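Local coordinates for OmpT protein (Vibrio cholerae serotype O1, PDB 6EHD), which is an outer-membrane beta barrel of the porin family that probably acts as a non-specific diffusion channel for ions and small solutes, at residues 41-46 with 51-56; 141-146 with 170-175. The protein carries 1 engineered substitution. All blocks are in the same frame, centred on the assembly; numbering follows the deposited sequence.

Contact 1: residues 41-46 with 51-56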
loop_
_atom_site.group_PDB
_atom_site.type_symbol
_atom_site.label_atom_id
_atom_site.label_comp_id
_atom_site.label_asym_id
_atom_site.label_seq_id
_atom_site.Cartn_x
_atom_site.Cartn_y
_atom_site.Cartn_z
ATOM N N ASP A 41 -8.615 -15.116 12.411
ATOM C CA ASP A 41 -7.778 -14.361 13.359
ATOM C C ASP A 41 -8.068 -14.881 14.780
ATOM O O ASP A 41 -9.131 -14.596 15.393
ATOM C CB ASP A 41 -8.080 -12.863 13.266
ATOM C CG ASP A 41 -7.072 -12.007 14.035
ATOM O OD1 ASP A 41 -6.000 -12.500 14.485
ATOM O OD2 ASP A 41 -7.310 -10.799 14.186
ATOM N N ALA A 42 -7.110 -15.651 15.327
ATOM C CA ALA A 42 -7.221 -16.227 16.676
ATOM C C ALA A 42 -6.281 -15.496 17.684
ATOM O O ALA A 42 -5.118 -15.242 17.354
ATOM C CB ALA A 42 -6.874 -17.715 16.599
ATOM N N ASN A 43 -6.824 -15.072 18.817
ATOM C CA ASN A 43 -6.098 -14.318 19.856
ATOM C C ASN A 43 -6.295 -14.999 21.210
ATOM O O ASN A 43 -7.384 -15.515 21.518
ATOM C CB ASN A 43 -6.480 -12.817 19.917
ATOM C CG ASN A 43 -6.013 -12.068 18.644
ATOM O OD1 ASN A 43 -4.853 -11.603 18.576
ATOM N ND2 ASN A 43 -6.852 -12.081 17.571
ATOM N N TYR A 44 -5.227 -15.027 22.010
ATOM C CA TYR A 44 -5.331 -15.586 23.340
ATOM C C TYR A 44 -4.464 -14.783 24.300
ATOM O O TYR A 44 -3.269 -14.636 24.063
ATOM C CB TYR A 44 -4.931 -17.084 23.284
ATOM C CG TYR A 44 -5.140 -17.761 24.628
ATOM C CD1 TYR A 44 -6.380 -18.310 24.970
ATOM C CD2 TYR A 44 -4.113 -17.820 25.581
ATOM C CE1 TYR A 44 -6.586 -18.908 26.231
ATOM C CE2 TYR A 44 -4.309 -18.410 26.846
ATOM C CZ TYR A 44 -5.537 -18.962 27.169
ATOM O OH TYR A 44 -5.722 -19.564 28.401
ATOM N N THR A 45 -5.058 -14.291 25.379
ATOM C CA THR A 45 -4.371 -13.543 26.413
ATOM C C THR A 45 -3.905 -14.511 27.507
ATOM O O THR A 45 -4.709 -15.213 28.126
ATOM C CB THR A 45 -5.347 -12.474 27.015
ATOM O OG1 THR A 45 -5.691 -11.553 26.001
ATOM C CG2 THR A 45 -4.725 -11.661 28.125
ATOM N N VAL A 46 -2.617 -14.576 27.718
ATOM C CA VAL A 46 -1.994 -15.477 28.764
ATOM C C VAL A 46 -2.091 -14.744 30.095
ATOM O O VAL A 46 -2.623 -15.276 31.054
ATOM C CB VAL A 46 -0.549 -15.858 28.389
ATOM C CG1 VAL A 46 0.142 -16.721 29.483
ATOM C CG2 VAL A 46 -0.473 -16.538 27.053
ATOM N N ALA A 51 0.354 -11.882 25.266
ATOM C CA ALA A 51 -0.727 -12.438 24.415
ATOM C C ALA A 51 -0.176 -13.034 23.113
ATOM O O ALA A 51 0.881 -12.650 22.653
ATOM C CB ALA A 51 -1.803 -11.365 24.170
ATOM N N LEU A 52 -0.870 -14.013 22.536
ATOM C CA LEU A 52 -0.465 -14.721 21.340
ATOM C C LEU A 52 -1.577 -14.543 20.224
ATOM O O LEU A 52 -2.764 -14.405 20.548
ATOM C CB LEU A 52 -0.387 -16.240 21.605
ATOM C CG LEU A 52 0.552 -16.645 22.759
ATOM C CD1 LEU A 52 0.401 -18.131 23.124
ATOM C CD2 LEU A 52 1.979 -16.344 22.371
ATOM N N GLN A 53 -1.146 -14.578 18.993
ATOM C CA GLN A 53 -1.994 -14.425 17.816
ATOM C C GLN A 53 -1.570 -15.394 16.752
ATOM O O GLN A 53 -0.388 -15.602 16.470
ATOM C CB GLN A 53 -1.943 -12.957 17.263
ATOM C CG GLN A 53 -2.735 -12.773 15.952
ATOM C CD GLN A 53 -2.480 -11.408 15.248
ATOM O OE1 GLN A 53 -1.375 -10.802 15.373
ATOM N NE2 GLN A 53 -3.524 -10.908 14.516
ATOM N N GLY A 54 -2.564 -16.008 16.105
ATOM C CA GLY A 54 -2.309 -16.796 14.899
ATOM C C GLY A 54 -3.367 -16.347 13.817
ATOM O O GLY A 54 -4.521 -16.404 14.071
ATOM N N LYS A 55 -2.919 -15.917 12.654
ATOM C CA LYS A 55 -3.838 -15.360 11.579
ATOM C C LYS A 55 -3.477 -15.929 10.231
ATOM O O LYS A 55 -2.295 -15.988 9.864
ATOM C CB LYS A 55 -3.743 -13.810 11.614
ATOM C CG LYS A 55 -4.663 -13.079 10.636
ATOM C CD LYS A 55 -4.637 -11.530 10.894
ATOM C CE LYS A 55 -5.435 -10.759 9.841
ATOM N NZ LYS A 55 -5.496 -9.321 10.198
ATOM N N VAL A 56 -4.481 -16.276 9.384
ATOM C CA VAL A 56 -4.188 -16.666 8.068
ATOM C C VAL A 56 -5.340 -16.084 7.166
ATOM O O VAL A 56 -6.446 -16.014 7.620
ATOM C CB VAL A 56 -4.097 -18.215 7.958
ATOM C CG1 VAL A 56 -5.366 -18.869 8.393
ATOM C CG2 VAL A 56 -3.677 -18.637 6.566
HETATM O O HOH W 1 -3.337 -11.576 20.832
#
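Asp41 and Gln53 meet on one face of two antiparallel strands, diagonally placed rather than directly paired. With CG of Asp41 anti to the backbone N (chi1 -170°), the carboxylate leans from its own strand toward the side chains of Gln53 and Lys55, and the extended Gln53 brings its amide up to it. Gln53 NE2 donates to Asp41 OD1 over 2.9 Å in a nearly straight bond (174°), in the plane of its own amide, reaching the oxygen on its syn side but tilted from the carboxylate plane. Asp41 OD1 also takes a weak bond from Asn43 ND2 (3.2 Å), while the other end of the Gln53 amide, OE1, is bound by Lys81. Lys55, directly opposite Asp41, lays its methylenes against the carboxylate, Lys55 CB 3.9 Å from Asp41 OD1; its ammonium stops short of a salt bridge.

On the reverse face Leu52 lies on the surface. Its CD1 only grazes Val46 CG2 at 4.3 Å, and its main hold is through the backbone: Leu52 N to Tyr44 O and Tyr44 N to Leu52 O, both 2.9 Å, a reciprocal pair repeated at Ala42 and Gly54. Back on the face of Asn43, a water donates to both Asn43 OD1 and Leu52 O. Alternating hydrogen-bonded and non-hydrogen-bonded pairs, with strands 9-24 and 67-77 bonded on the outer edges, mark a beta hairpin in the wall of a porin barrel.

Contact 2: residues 141-146 with 170-175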
loop_
_atom_site.group_PDB
_atom_site.type_symbol
_atom_site.label_atom_id
_atom_site.label_comp_id
_atom_site.label_asym_id
_atom_site.label_seq_id
_atom_site.Cartn_x
_atom_site.Cartn_y
_atom_site.Cartn_z
ATOM N N GLU A 141 16.732 -15.166 1.419
ATOM C CA GLU A 141 16.909 -16.596 1.773
ATOM C C GLU A 141 17.926 -17.206 0.880
ATOM O O GLU A 141 17.592 -17.847 -0.117
ATOM C CB GLU A 141 15.591 -17.326 1.905
ATOM C CG GLU A 141 15.075 -17.112 3.333
ATOM C CD GLU A 141 13.643 -17.490 3.517
ATOM O OE1 GLU A 141 13.158 -17.394 4.662
ATOM O OE2 GLU A 141 13.015 -17.897 2.521
ATOM N N ASP A 142 19.177 -16.918 1.257
ATOM C CA ASP A 142 20.340 -17.077 0.389
ATOM C C ASP A 142 19.983 -16.530 -1.017
ATOM O O ASP A 142 20.073 -17.232 -2.014
ATOM C CB ASP A 142 20.808 -18.545 0.404
ATOM C CG ASP A 142 21.141 -19.057 1.839
ATOM O OD1 ASP A 142 21.992 -18.454 2.535
ATOM O OD2 ASP A 142 20.551 -20.071 2.278
ATOM N N ASN A 143 19.499 -15.282 -1.036
ATOM C CA ASN A 143 19.094 -14.538 -2.247
ATOM C C ASN A 143 17.831 -15.006 -2.970
ATOM O O ASN A 143 17.547 -14.513 -4.058
ATOM C CB ASN A 143 20.263 -14.420 -3.259
ATOM C CG ASN A 143 21.408 -13.567 -2.744
ATOM O OD1 ASN A 143 21.321 -12.918 -1.696
ATOM N ND2 ASN A 143 22.485 -13.548 -3.499
ATOM N N ALA A 144 17.060 -15.918 -2.377
ATOM C CA ALA A 144 15.760 -16.350 -2.961
ATOM C C ALA A 144 14.613 -15.330 -2.691
ATOM O O ALA A 144 13.546 -15.374 -3.329
ATOM C CB ALA A 144 15.375 -17.727 -2.415
ATOM N N LYS A 145 14.830 -14.433 -1.729
ATOM C CA LYS A 145 13.845 -13.380 -1.373
ATOM C C LYS A 145 14.603 -12.057 -1.324
ATOM O O LYS A 145 15.812 -12.043 -1.137
ATOM C CB LYS A 145 13.229 -13.684 -0.007
ATOM C CG LYS A 145 12.308 -14.894 0.035
ATOM C CD LYS A 145 11.814 -15.049 1.461
ATOM C CE LYS A 145 10.708 -16.076 1.621
ATOM N NZ LYS A 145 10.997 -17.347 0.937
ATOM N N GLN A 146 13.903 -10.939 -1.477
ATOM C CA GLN A 146 14.557 -9.606 -1.375
ATOM C C GLN A 146 15.120 -9.266 -0.011
ATOM O O GLN A 146 14.688 -9.811 1.042
ATOM C CB GLN A 146 13.527 -8.533 -1.815
ATOM C CG GLN A 146 13.029 -8.671 -3.246
ATOM C CD GLN A 146 11.883 -7.686 -3.580
ATOM O OE1 GLN A 146 11.330 -7.047 -2.670
ATOM N NE2 GLN A 146 11.527 -7.567 -4.876
ATOM N N ARG A 170 16.078 -4.279 -1.613
ATOM C CA ARG A 170 17.027 -4.703 -2.704
ATOM C C ARG A 170 16.574 -5.968 -3.352
ATOM O O ARG A 170 16.229 -6.924 -2.649
ATOM C CB ARG A 170 18.465 -4.925 -2.154
ATOM C CG ARG A 170 19.508 -5.158 -3.270
ATOM C CD ARG A 170 20.944 -5.040 -2.734
ATOM N NE ARG A 170 21.914 -5.498 -3.743
ATOM C CZ ARG A 170 23.215 -5.687 -3.494
ATOM N NH1 ARG A 170 23.730 -5.475 -2.270
ATOM N NH2 ARG A 170 24.015 -6.092 -4.474
ATOM N N ASP A 171 16.567 -5.994 -4.687
ATOM C CA ASP A 171 16.258 -7.196 -5.437
ATOM C C ASP A 171 17.436 -7.455 -6.431
ATOM O O ASP A 171 17.642 -6.680 -7.380
ATOM C CB ASP A 171 14.985 -7.074 -6.234
ATOM C CG ASP A 171 14.564 -8.438 -6.884
ATOM O OD1 ASP A 171 15.419 -9.171 -7.401
ATOM O OD2 ASP A 171 13.389 -8.791 -6.855
ATOM N N LYS A 172 18.156 -8.546 -6.205
ATOM C CA LYS A 172 19.399 -8.823 -6.964
ATOM C C LYS A 172 19.147 -9.332 -8.376
ATOM O O LYS A 172 20.071 -9.351 -9.164
ATOM C CB LYS A 172 20.290 -9.799 -6.180
ATOM C CG LYS A 172 20.993 -9.151 -5.001
ATOM C CD LYS A 172 21.595 -10.206 -4.073
ATOM C CE LYS A 172 22.313 -9.561 -2.918
ATOM N NZ LYS A 172 23.110 -10.552 -2.133
ATOM N N ALA A 173 17.911 -9.694 -8.706
ATOM C CA ALA A 173 17.555 -10.104 -10.053
ATOM C C ALA A 173 16.192 -9.598 -10.463
ATOM O O ALA A 173 15.282 -10.365 -10.782
ATOM C CB ALA A 173 17.601 -11.631 -10.158
ATOM N N PHE A 174 16.044 -8.279 -10.494
ATOM C CA PHE A 174 14.742 -7.663 -10.783
ATOM C C PHE A 174 14.523 -7.574 -12.318
ATOM O O PHE A 174 15.356 -7.009 -13.030
ATOM C CB PHE A 174 14.682 -6.242 -10.172
ATOM C CG PHE A 174 13.331 -5.612 -10.248
ATOM C CD1 PHE A 174 12.304 -6.010 -9.387
ATOM C CD2 PHE A 174 13.062 -4.618 -11.174
ATOM C CE1 PHE A 174 11.036 -5.425 -9.483
ATOM C CE2 PHE A 174 11.807 -3.993 -11.221
ATOM C CZ PHE A 174 10.794 -4.408 -10.377
ATOM N N LYS A 175 13.393 -8.079 -12.782
ATOM C CA LYS A 175 12.957 -7.930 -14.173
ATOM C C LYS A 175 12.389 -6.535 -14.462
ATOM O O LYS A 175 11.265 -6.202 -14.094
ATOM C CB LYS A 175 11.926 -8.993 -14.545
ATOM C CG LYS A 175 11.510 -8.971 -16.022
ATOM C CD LYS A 175 10.732 -10.239 -16.392
ATOM C CE LYS A 175 10.772 -10.596 -17.878
ATOM N NZ LYS A 175 9.555 -10.135 -18.610
#
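Two side-chain hydrogen bonds join the loop 141-146 to the bend at 170-175. In the first, Gln146 NE2 donates to Asp171 OD2 over 3.0 Å at 163°, close to its own amide plane and on the anti side of the carboxylate oxygen; the two flat groups are turned 70° against each other. The Gln146 amide is gripped further, NE2 also giving to Leu113 O and OE1 receiving from Asn169, which fixes its rotation. In the second, Lys172 NZ gives to Asn143 OD1, also over 3.0 Å, coming at the oxygen from the side and tilted from the carbonyl plane. The extended lysine and the asparagine side chain cross at about a right angle, Lys172 CD lying 3.5 Å from Asn143 ND2.

Van der Waals contact supplements these bonds, Gln146 CB resting 3.3 Å from Arg170 O.

Within each segment, further interactions set the shape. A type I' turn from Glu141 to Ala144 presents Asn143, while Lys145 NZ and Glu141 OE2 form a salt bridge of 2.6 Å. Asp171 OD1 accepts from Ala173 N at 2.9 Å, an Asx turn at the corner of the chain. Also within 170-175, Lys172 CE lies over the centre of the Arg170 guanidinium, whose NH2 forms a salt bridge with Asp191.

Asp171 thus divides its carboxylate, one oxygen holding its own bend and the other the loop. The segments are joined by polar groups rather than an apolar core, and the amide donor probably stabilises the negative charge of Asp171.

Contacts 1 and 2 follow one another along the chain and both reach the strands of the same barrel, contact 2 through a loop and a corner rather than paired strands. They do not touch: their centres lie 31 Å apart and their nearest atoms about 15 Å. Contact 1 joins neighbouring strands of a hairpin by regular backbone pairing, whereas contact 2 holds its loop mainly through side chains. Only contact 1 lies near the calcium-binding residues. The side chain of Asp41 is about 5 Å from that of Asp12, a residue known to bind calcium in this protein, although no calcium is bound to this chain here, and a detergent molecule touches Ala51.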